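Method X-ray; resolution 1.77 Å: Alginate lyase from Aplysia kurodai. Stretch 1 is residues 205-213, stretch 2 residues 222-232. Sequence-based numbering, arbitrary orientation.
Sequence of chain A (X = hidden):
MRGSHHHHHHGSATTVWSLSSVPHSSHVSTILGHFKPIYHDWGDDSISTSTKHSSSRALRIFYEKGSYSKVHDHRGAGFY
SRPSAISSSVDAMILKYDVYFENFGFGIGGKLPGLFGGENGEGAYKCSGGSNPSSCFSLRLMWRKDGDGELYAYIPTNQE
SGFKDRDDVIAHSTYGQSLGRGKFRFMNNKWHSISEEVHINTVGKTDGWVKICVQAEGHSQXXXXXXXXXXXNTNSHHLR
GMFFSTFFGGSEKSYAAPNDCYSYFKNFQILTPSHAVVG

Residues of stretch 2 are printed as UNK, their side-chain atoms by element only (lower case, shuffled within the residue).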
# COMPACT_ATOMS: atom_id res chain seq x y z
N LYS A 205 -14.42 -2.91 19.34
CA LYS A 205 -15.42 -2.96 18.28
C LYS A 205 -14.84 -3.30 16.91
O LYS A 205 -13.64 -3.17 16.67
CB LYS A 205 -16.17 -1.63 18.19
CG LYS A 205 -16.83 -1.18 19.48
CD LYS A 205 -17.76 -0.01 19.24
CE LYS A 205 -18.14 0.65 20.55
NZ LYS A 205 -18.56 -0.37 21.55
N THR A 206 -15.71 -3.70 16.00
CA THR A 206 -15.34 -3.91 14.61
C THR A 206 -15.99 -2.82 13.75
O THR A 206 -16.82 -3.10 12.87
CB THR A 206 -15.73 -5.32 14.11
OG1 THR A 206 -17.09 -5.61 14.48
CG2 THR A 206 -14.81 -6.38 14.72
N ASP A 207 -15.61 -1.58 14.04
CA ASP A 207 -16.21 -0.41 13.40
C ASP A 207 -15.18 0.39 12.60
O ASP A 207 -15.43 1.53 12.21
CB ASP A 207 -16.90 0.48 14.44
CG ASP A 207 -15.99 0.90 15.58
OD1 ASP A 207 -14.79 0.54 15.56
OD2 ASP A 207 -16.45 1.62 16.48
N GLY A 208 -14.02 -0.20 12.34
CA GLY A 208 -13.04 0.48 11.51
C GLY A 208 -13.44 0.32 10.05
O GLY A 208 -14.27 -0.53 9.73
N TRP A 209 -12.86 1.13 9.17
CA TRP A 209 -13.12 0.96 7.74
C TRP A 209 -12.01 1.48 6.85
O TRP A 209 -11.17 2.29 7.27
CB TRP A 209 -14.44 1.64 7.36
CG TRP A 209 -14.59 3.09 7.77
CD1 TRP A 209 -15.00 3.56 8.98
CD2 TRP A 209 -14.37 4.24 6.94
NE1 TRP A 209 -15.03 4.93 8.97
CE2 TRP A 209 -14.66 5.38 7.73
CE3 TRP A 209 -13.96 4.43 5.62
CZ2 TRP A 209 -14.55 6.68 7.23
CZ3 TRP A 209 -13.84 5.73 5.13
CH2 TRP A 209 -14.14 6.83 5.94
N VAL A 210 -12.00 0.99 5.62
CA VAL A 210 -11.06 1.44 4.60
C VAL A 210 -11.83 1.73 3.31
O VAL A 210 -12.59 0.88 2.82
CB VAL A 210 -9.96 0.40 4.33
CG1 VAL A 210 -8.97 0.92 3.30
CG2 VAL A 210 -9.23 0.01 5.63
N LYS A 211 -11.65 2.92 2.76
CA LYS A 211 -12.26 3.27 1.49
C LYS A 211 -11.15 3.54 0.49
O LYS A 211 -10.29 4.40 0.71
CB LYS A 211 -13.17 4.50 1.63
CG LYS A 211 -13.82 4.93 0.31
CD LYS A 211 -14.62 6.23 0.45
CE LYS A 211 -15.26 6.59 -0.88
NZ LYS A 211 -16.03 7.87 -0.82
N ILE A 212 -11.14 2.78 -0.60
CA ILE A 212 -10.15 2.95 -1.64
C ILE A 212 -10.83 3.44 -2.91
O ILE A 212 -11.84 2.87 -3.33
CB ILE A 212 -9.42 1.63 -1.92
CG1 ILE A 212 -8.57 1.22 -0.70
CG2 ILE A 212 -8.57 1.74 -3.19
CD1 ILE A 212 -7.96 -0.16 -0.85
N CYS A 213 -10.30 4.51 -3.50
CA CYS A 213 -10.80 4.97 -4.78
C CYS A 213 -9.65 4.94 -5.76
O CYS A 213 -8.54 5.34 -5.42
CB CYS A 213 -11.40 6.37 -4.69
SG CYS A 213 -12.88 6.47 -3.67
N UNK A 222 -13.47 4.42 -9.56
CA UNK A 222 -14.11 3.27 -8.93
C UNK A 222 -13.69 3.20 -7.46
O UNK A 222 -12.50 3.23 -7.15
c UNK A 222 -14.47 1.83 -11.00
o UNK A 222 -13.41 -0.22 -11.65
c UNK A 222 -13.75 1.97 -9.66
n UNK A 222 -15.64 -0.06 -11.94
c UNK A 222 -14.46 0.42 -11.56
N UNK A 223 -14.67 3.11 -6.56
CA UNK A 223 -14.34 3.08 -5.14
C UNK A 223 -14.85 1.80 -4.51
O UNK A 223 -15.83 1.22 -4.97
c UNK A 223 -14.94 4.28 -4.41
s UNK A 223 -14.36 5.89 -4.95
N UNK A 224 -14.17 1.38 -3.45
CA UNK A 224 -14.61 0.25 -2.65
C UNK A 224 -14.47 0.61 -1.18
O UNK A 224 -13.43 1.12 -0.78
o UNK A 224 -13.84 -4.82 1.21
c UNK A 224 -13.84 -3.89 0.20
c UNK A 224 -14.98 -2.66 -1.50
c UNK A 224 -15.00 -3.60 -0.48
c UNK A 224 -13.80 -2.01 -1.85
c UNK A 224 -13.78 -0.99 -2.96
c UNK A 224 -12.64 -2.33 -1.15
c UNK A 224 -12.66 -3.26 -0.13
N UNK A 225 -15.51 0.35 -0.40
CA UNK A 225 -15.41 0.57 1.04
C UNK A 225 -15.46 -0.75 1.79
O UNK A 225 -16.45 -1.47 1.72
o UNK A 225 -16.34 2.80 0.99
c UNK A 225 -16.44 1.60 3.07
c UNK A 225 -16.51 1.49 1.56
N UNK A 226 -14.38 -1.07 2.48
CA UNK A 226 -14.35 -2.19 3.42
C UNK A 226 -14.79 -1.71 4.79
O UNK A 226 -14.05 -1.00 5.46
c UNK A 226 -12.95 -2.80 3.50
N UNK A 227 -15.98 -2.07 5.24
CA UNK A 227 -16.30 -1.63 6.58
C UNK A 227 -16.35 -2.79 7.56
O UNK A 227 -16.03 -3.93 7.19
c UNK A 227 -17.59 -0.81 6.61
c UNK A 227 -18.75 -1.51 6.02
o UNK A 227 -18.91 -2.73 6.18
n UNK A 227 -19.60 -0.75 5.33
N UNK A 228 -16.69 -2.47 8.80
CA UNK A 228 -16.73 -3.44 9.88
C UNK A 228 -15.43 -4.21 10.03
O UNK A 228 -15.41 -5.45 10.07
n UNK A 228 -20.95 -2.32 9.84
n UNK A 228 -20.26 -4.07 8.80
c UNK A 228 -21.29 -3.24 8.96
c UNK A 228 -19.66 -2.56 10.26
c UNK A 228 -19.22 -3.67 9.62
c UNK A 228 -17.91 -4.39 9.66
N UNK A 229 -14.33 -3.46 10.12
CA UNK A 229 -12.99 -4.01 10.31
C UNK A 229 -12.44 -3.76 11.70
O UNK A 229 -12.74 -2.74 12.32
c UNK A 229 -12.55 -5.11 7.52
c UNK A 229 -12.31 -3.63 7.83
c UNK A 229 -12.01 -3.40 9.31
c UNK A 229 -11.16 -3.06 7.00
N UNK A 230 -11.62 -4.69 12.17
CA UNK A 230 -10.83 -4.49 13.36
C UNK A 230 -9.35 -4.39 12.97
O UNK A 230 -8.83 -5.31 12.31
c UNK A 230 -11.04 -5.64 14.36
c UNK A 230 -10.47 -6.57 16.58
n UNK A 230 -11.59 -6.05 17.35
n UNK A 230 -12.85 -7.98 17.19
c UNK A 230 -12.70 -6.73 17.62
n UNK A 230 -13.67 -6.17 18.33
c UNK A 230 -10.06 -5.62 15.49
N UNK A 231 -8.70 -3.28 13.32
CA UNK A 231 -7.28 -3.10 13.04
C UNK A 231 -6.44 -3.28 14.30
O UNK A 231 -5.26 -3.64 14.24
c UNK A 231 -9.44 -0.28 9.48
c UNK A 231 -7.00 -1.72 12.45
c UNK A 231 -7.52 -1.51 11.04
s UNK A 231 -9.28 -1.14 11.06
N UNK A 232 -7.04 -3.01 15.46
CA UNK A 232 -6.27 -3.01 16.70
C UNK A 232 -7.10 -3.55 17.87
O UNK A 232 -8.33 -3.49 17.85
c UNK A 232 -6.92 -0.61 17.09
n UNK A 232 -8.73 3.52 18.45
c UNK A 232 -5.78 -1.60 17.01
c UNK A 232 -6.49 0.76 17.56
c UNK A 232 -7.62 2.80 18.35
n UNK A 232 -7.64 1.64 17.72
n UNK A 232 -6.49 3.24 18.91
O HOH W 1 -16.94 0.16 9.47

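Position 222 carries three carbons in a row, the third bearing one oxygen and one nitrogen: an amide on a two-carbon spacer, with its end leading away from stretch 1. Only its backbone matters here, its O lying 3.4 Å from Cys213 CA. It is Gln222.

Position 223 has one carbon, then a sulfur 2.0 Å from Cys213 SG. That separation is a covalent bond, so the residue is Cys223. The disulfide, with chi3 of 110°, spans a non-hydrogen-bonded pair whose CA atoms are 4.0 Å apart.

Position 224 shows one carbon and a six-carbon ring bearing an oxygen, on the same face as Ile212. This is Tyr224; its hydroxyl is hydrogen-bonded elsewhere in the structure. Its backbone pairs twice with Ile212, N to O and O to N, both at 2.8 Å.

At 225 the first carbon carries one oxygen and one carbon, a beta-branched hydroxyl whose oxygen lies 3.4 Å from Lys211 CG, against the aliphatic part of the extended lysine: Thr225.

Position 226 has a single carbon, its CB, 4.5 Å from Val210 CB: Ala226. Two backbone bonds join the pair, Ala226 N to Val210 O at 2.7 Å and Val210 N to Ala226 O at 2.9 Å.

Position 227 has two carbons, the second holding one oxygen and one nitrogen; its CB is 4.1 Å from Trp209 CB. This is Asn227.

Position 228 has one carbon and a five-membered ring of three carbons and two nitrogens, with Thr206 O at the ring's edge: His228. Its phi/psi of 54/52 marks a corner. Its N is 3.2 Å from Gly208 O at a poor angle; a water bridges them instead, 2.7 Å from His228 N and 2.8 Å from Gly208 O.

Position 229 has four carbons forked at the second, one fork tip 3.9 Å from Val210 CG2: Leu229.

Position 230 has three carbons, a nitrogen, and a carbon with two more nitrogens. Thr206 CG2 lies over one face of this planar group, 3.5 Å from one of its terminal nitrogens, NH1 of what is therefore Arg230.

Position 231 is an unbranched run of two carbons, sulfur and carbon, the terminal carbon 3.9 Å from Val210 CG2: Met231.

Position 232 has three carbons, a nitrogen, and a carbon with two more nitrogens, none touching stretch 1: Arg232, its guanidinium hydrogen-bonded elsewhere in the structure.

The rule is an antiparallel ladder locked by a disulfide at one end. A bulge shifts the register between Val210 and Gly208, yet Gly208 still pairs with Leu229, N to O at 2.8 Å and O to N at 3.0 Å. Glycine fits there because an ideal CB would lie 2.7 Å from Met231 SD, leaving Val210, Ala226, Leu229 and Met231 to pack together.

Stretch 2 222-232: QCYTANHLRMR
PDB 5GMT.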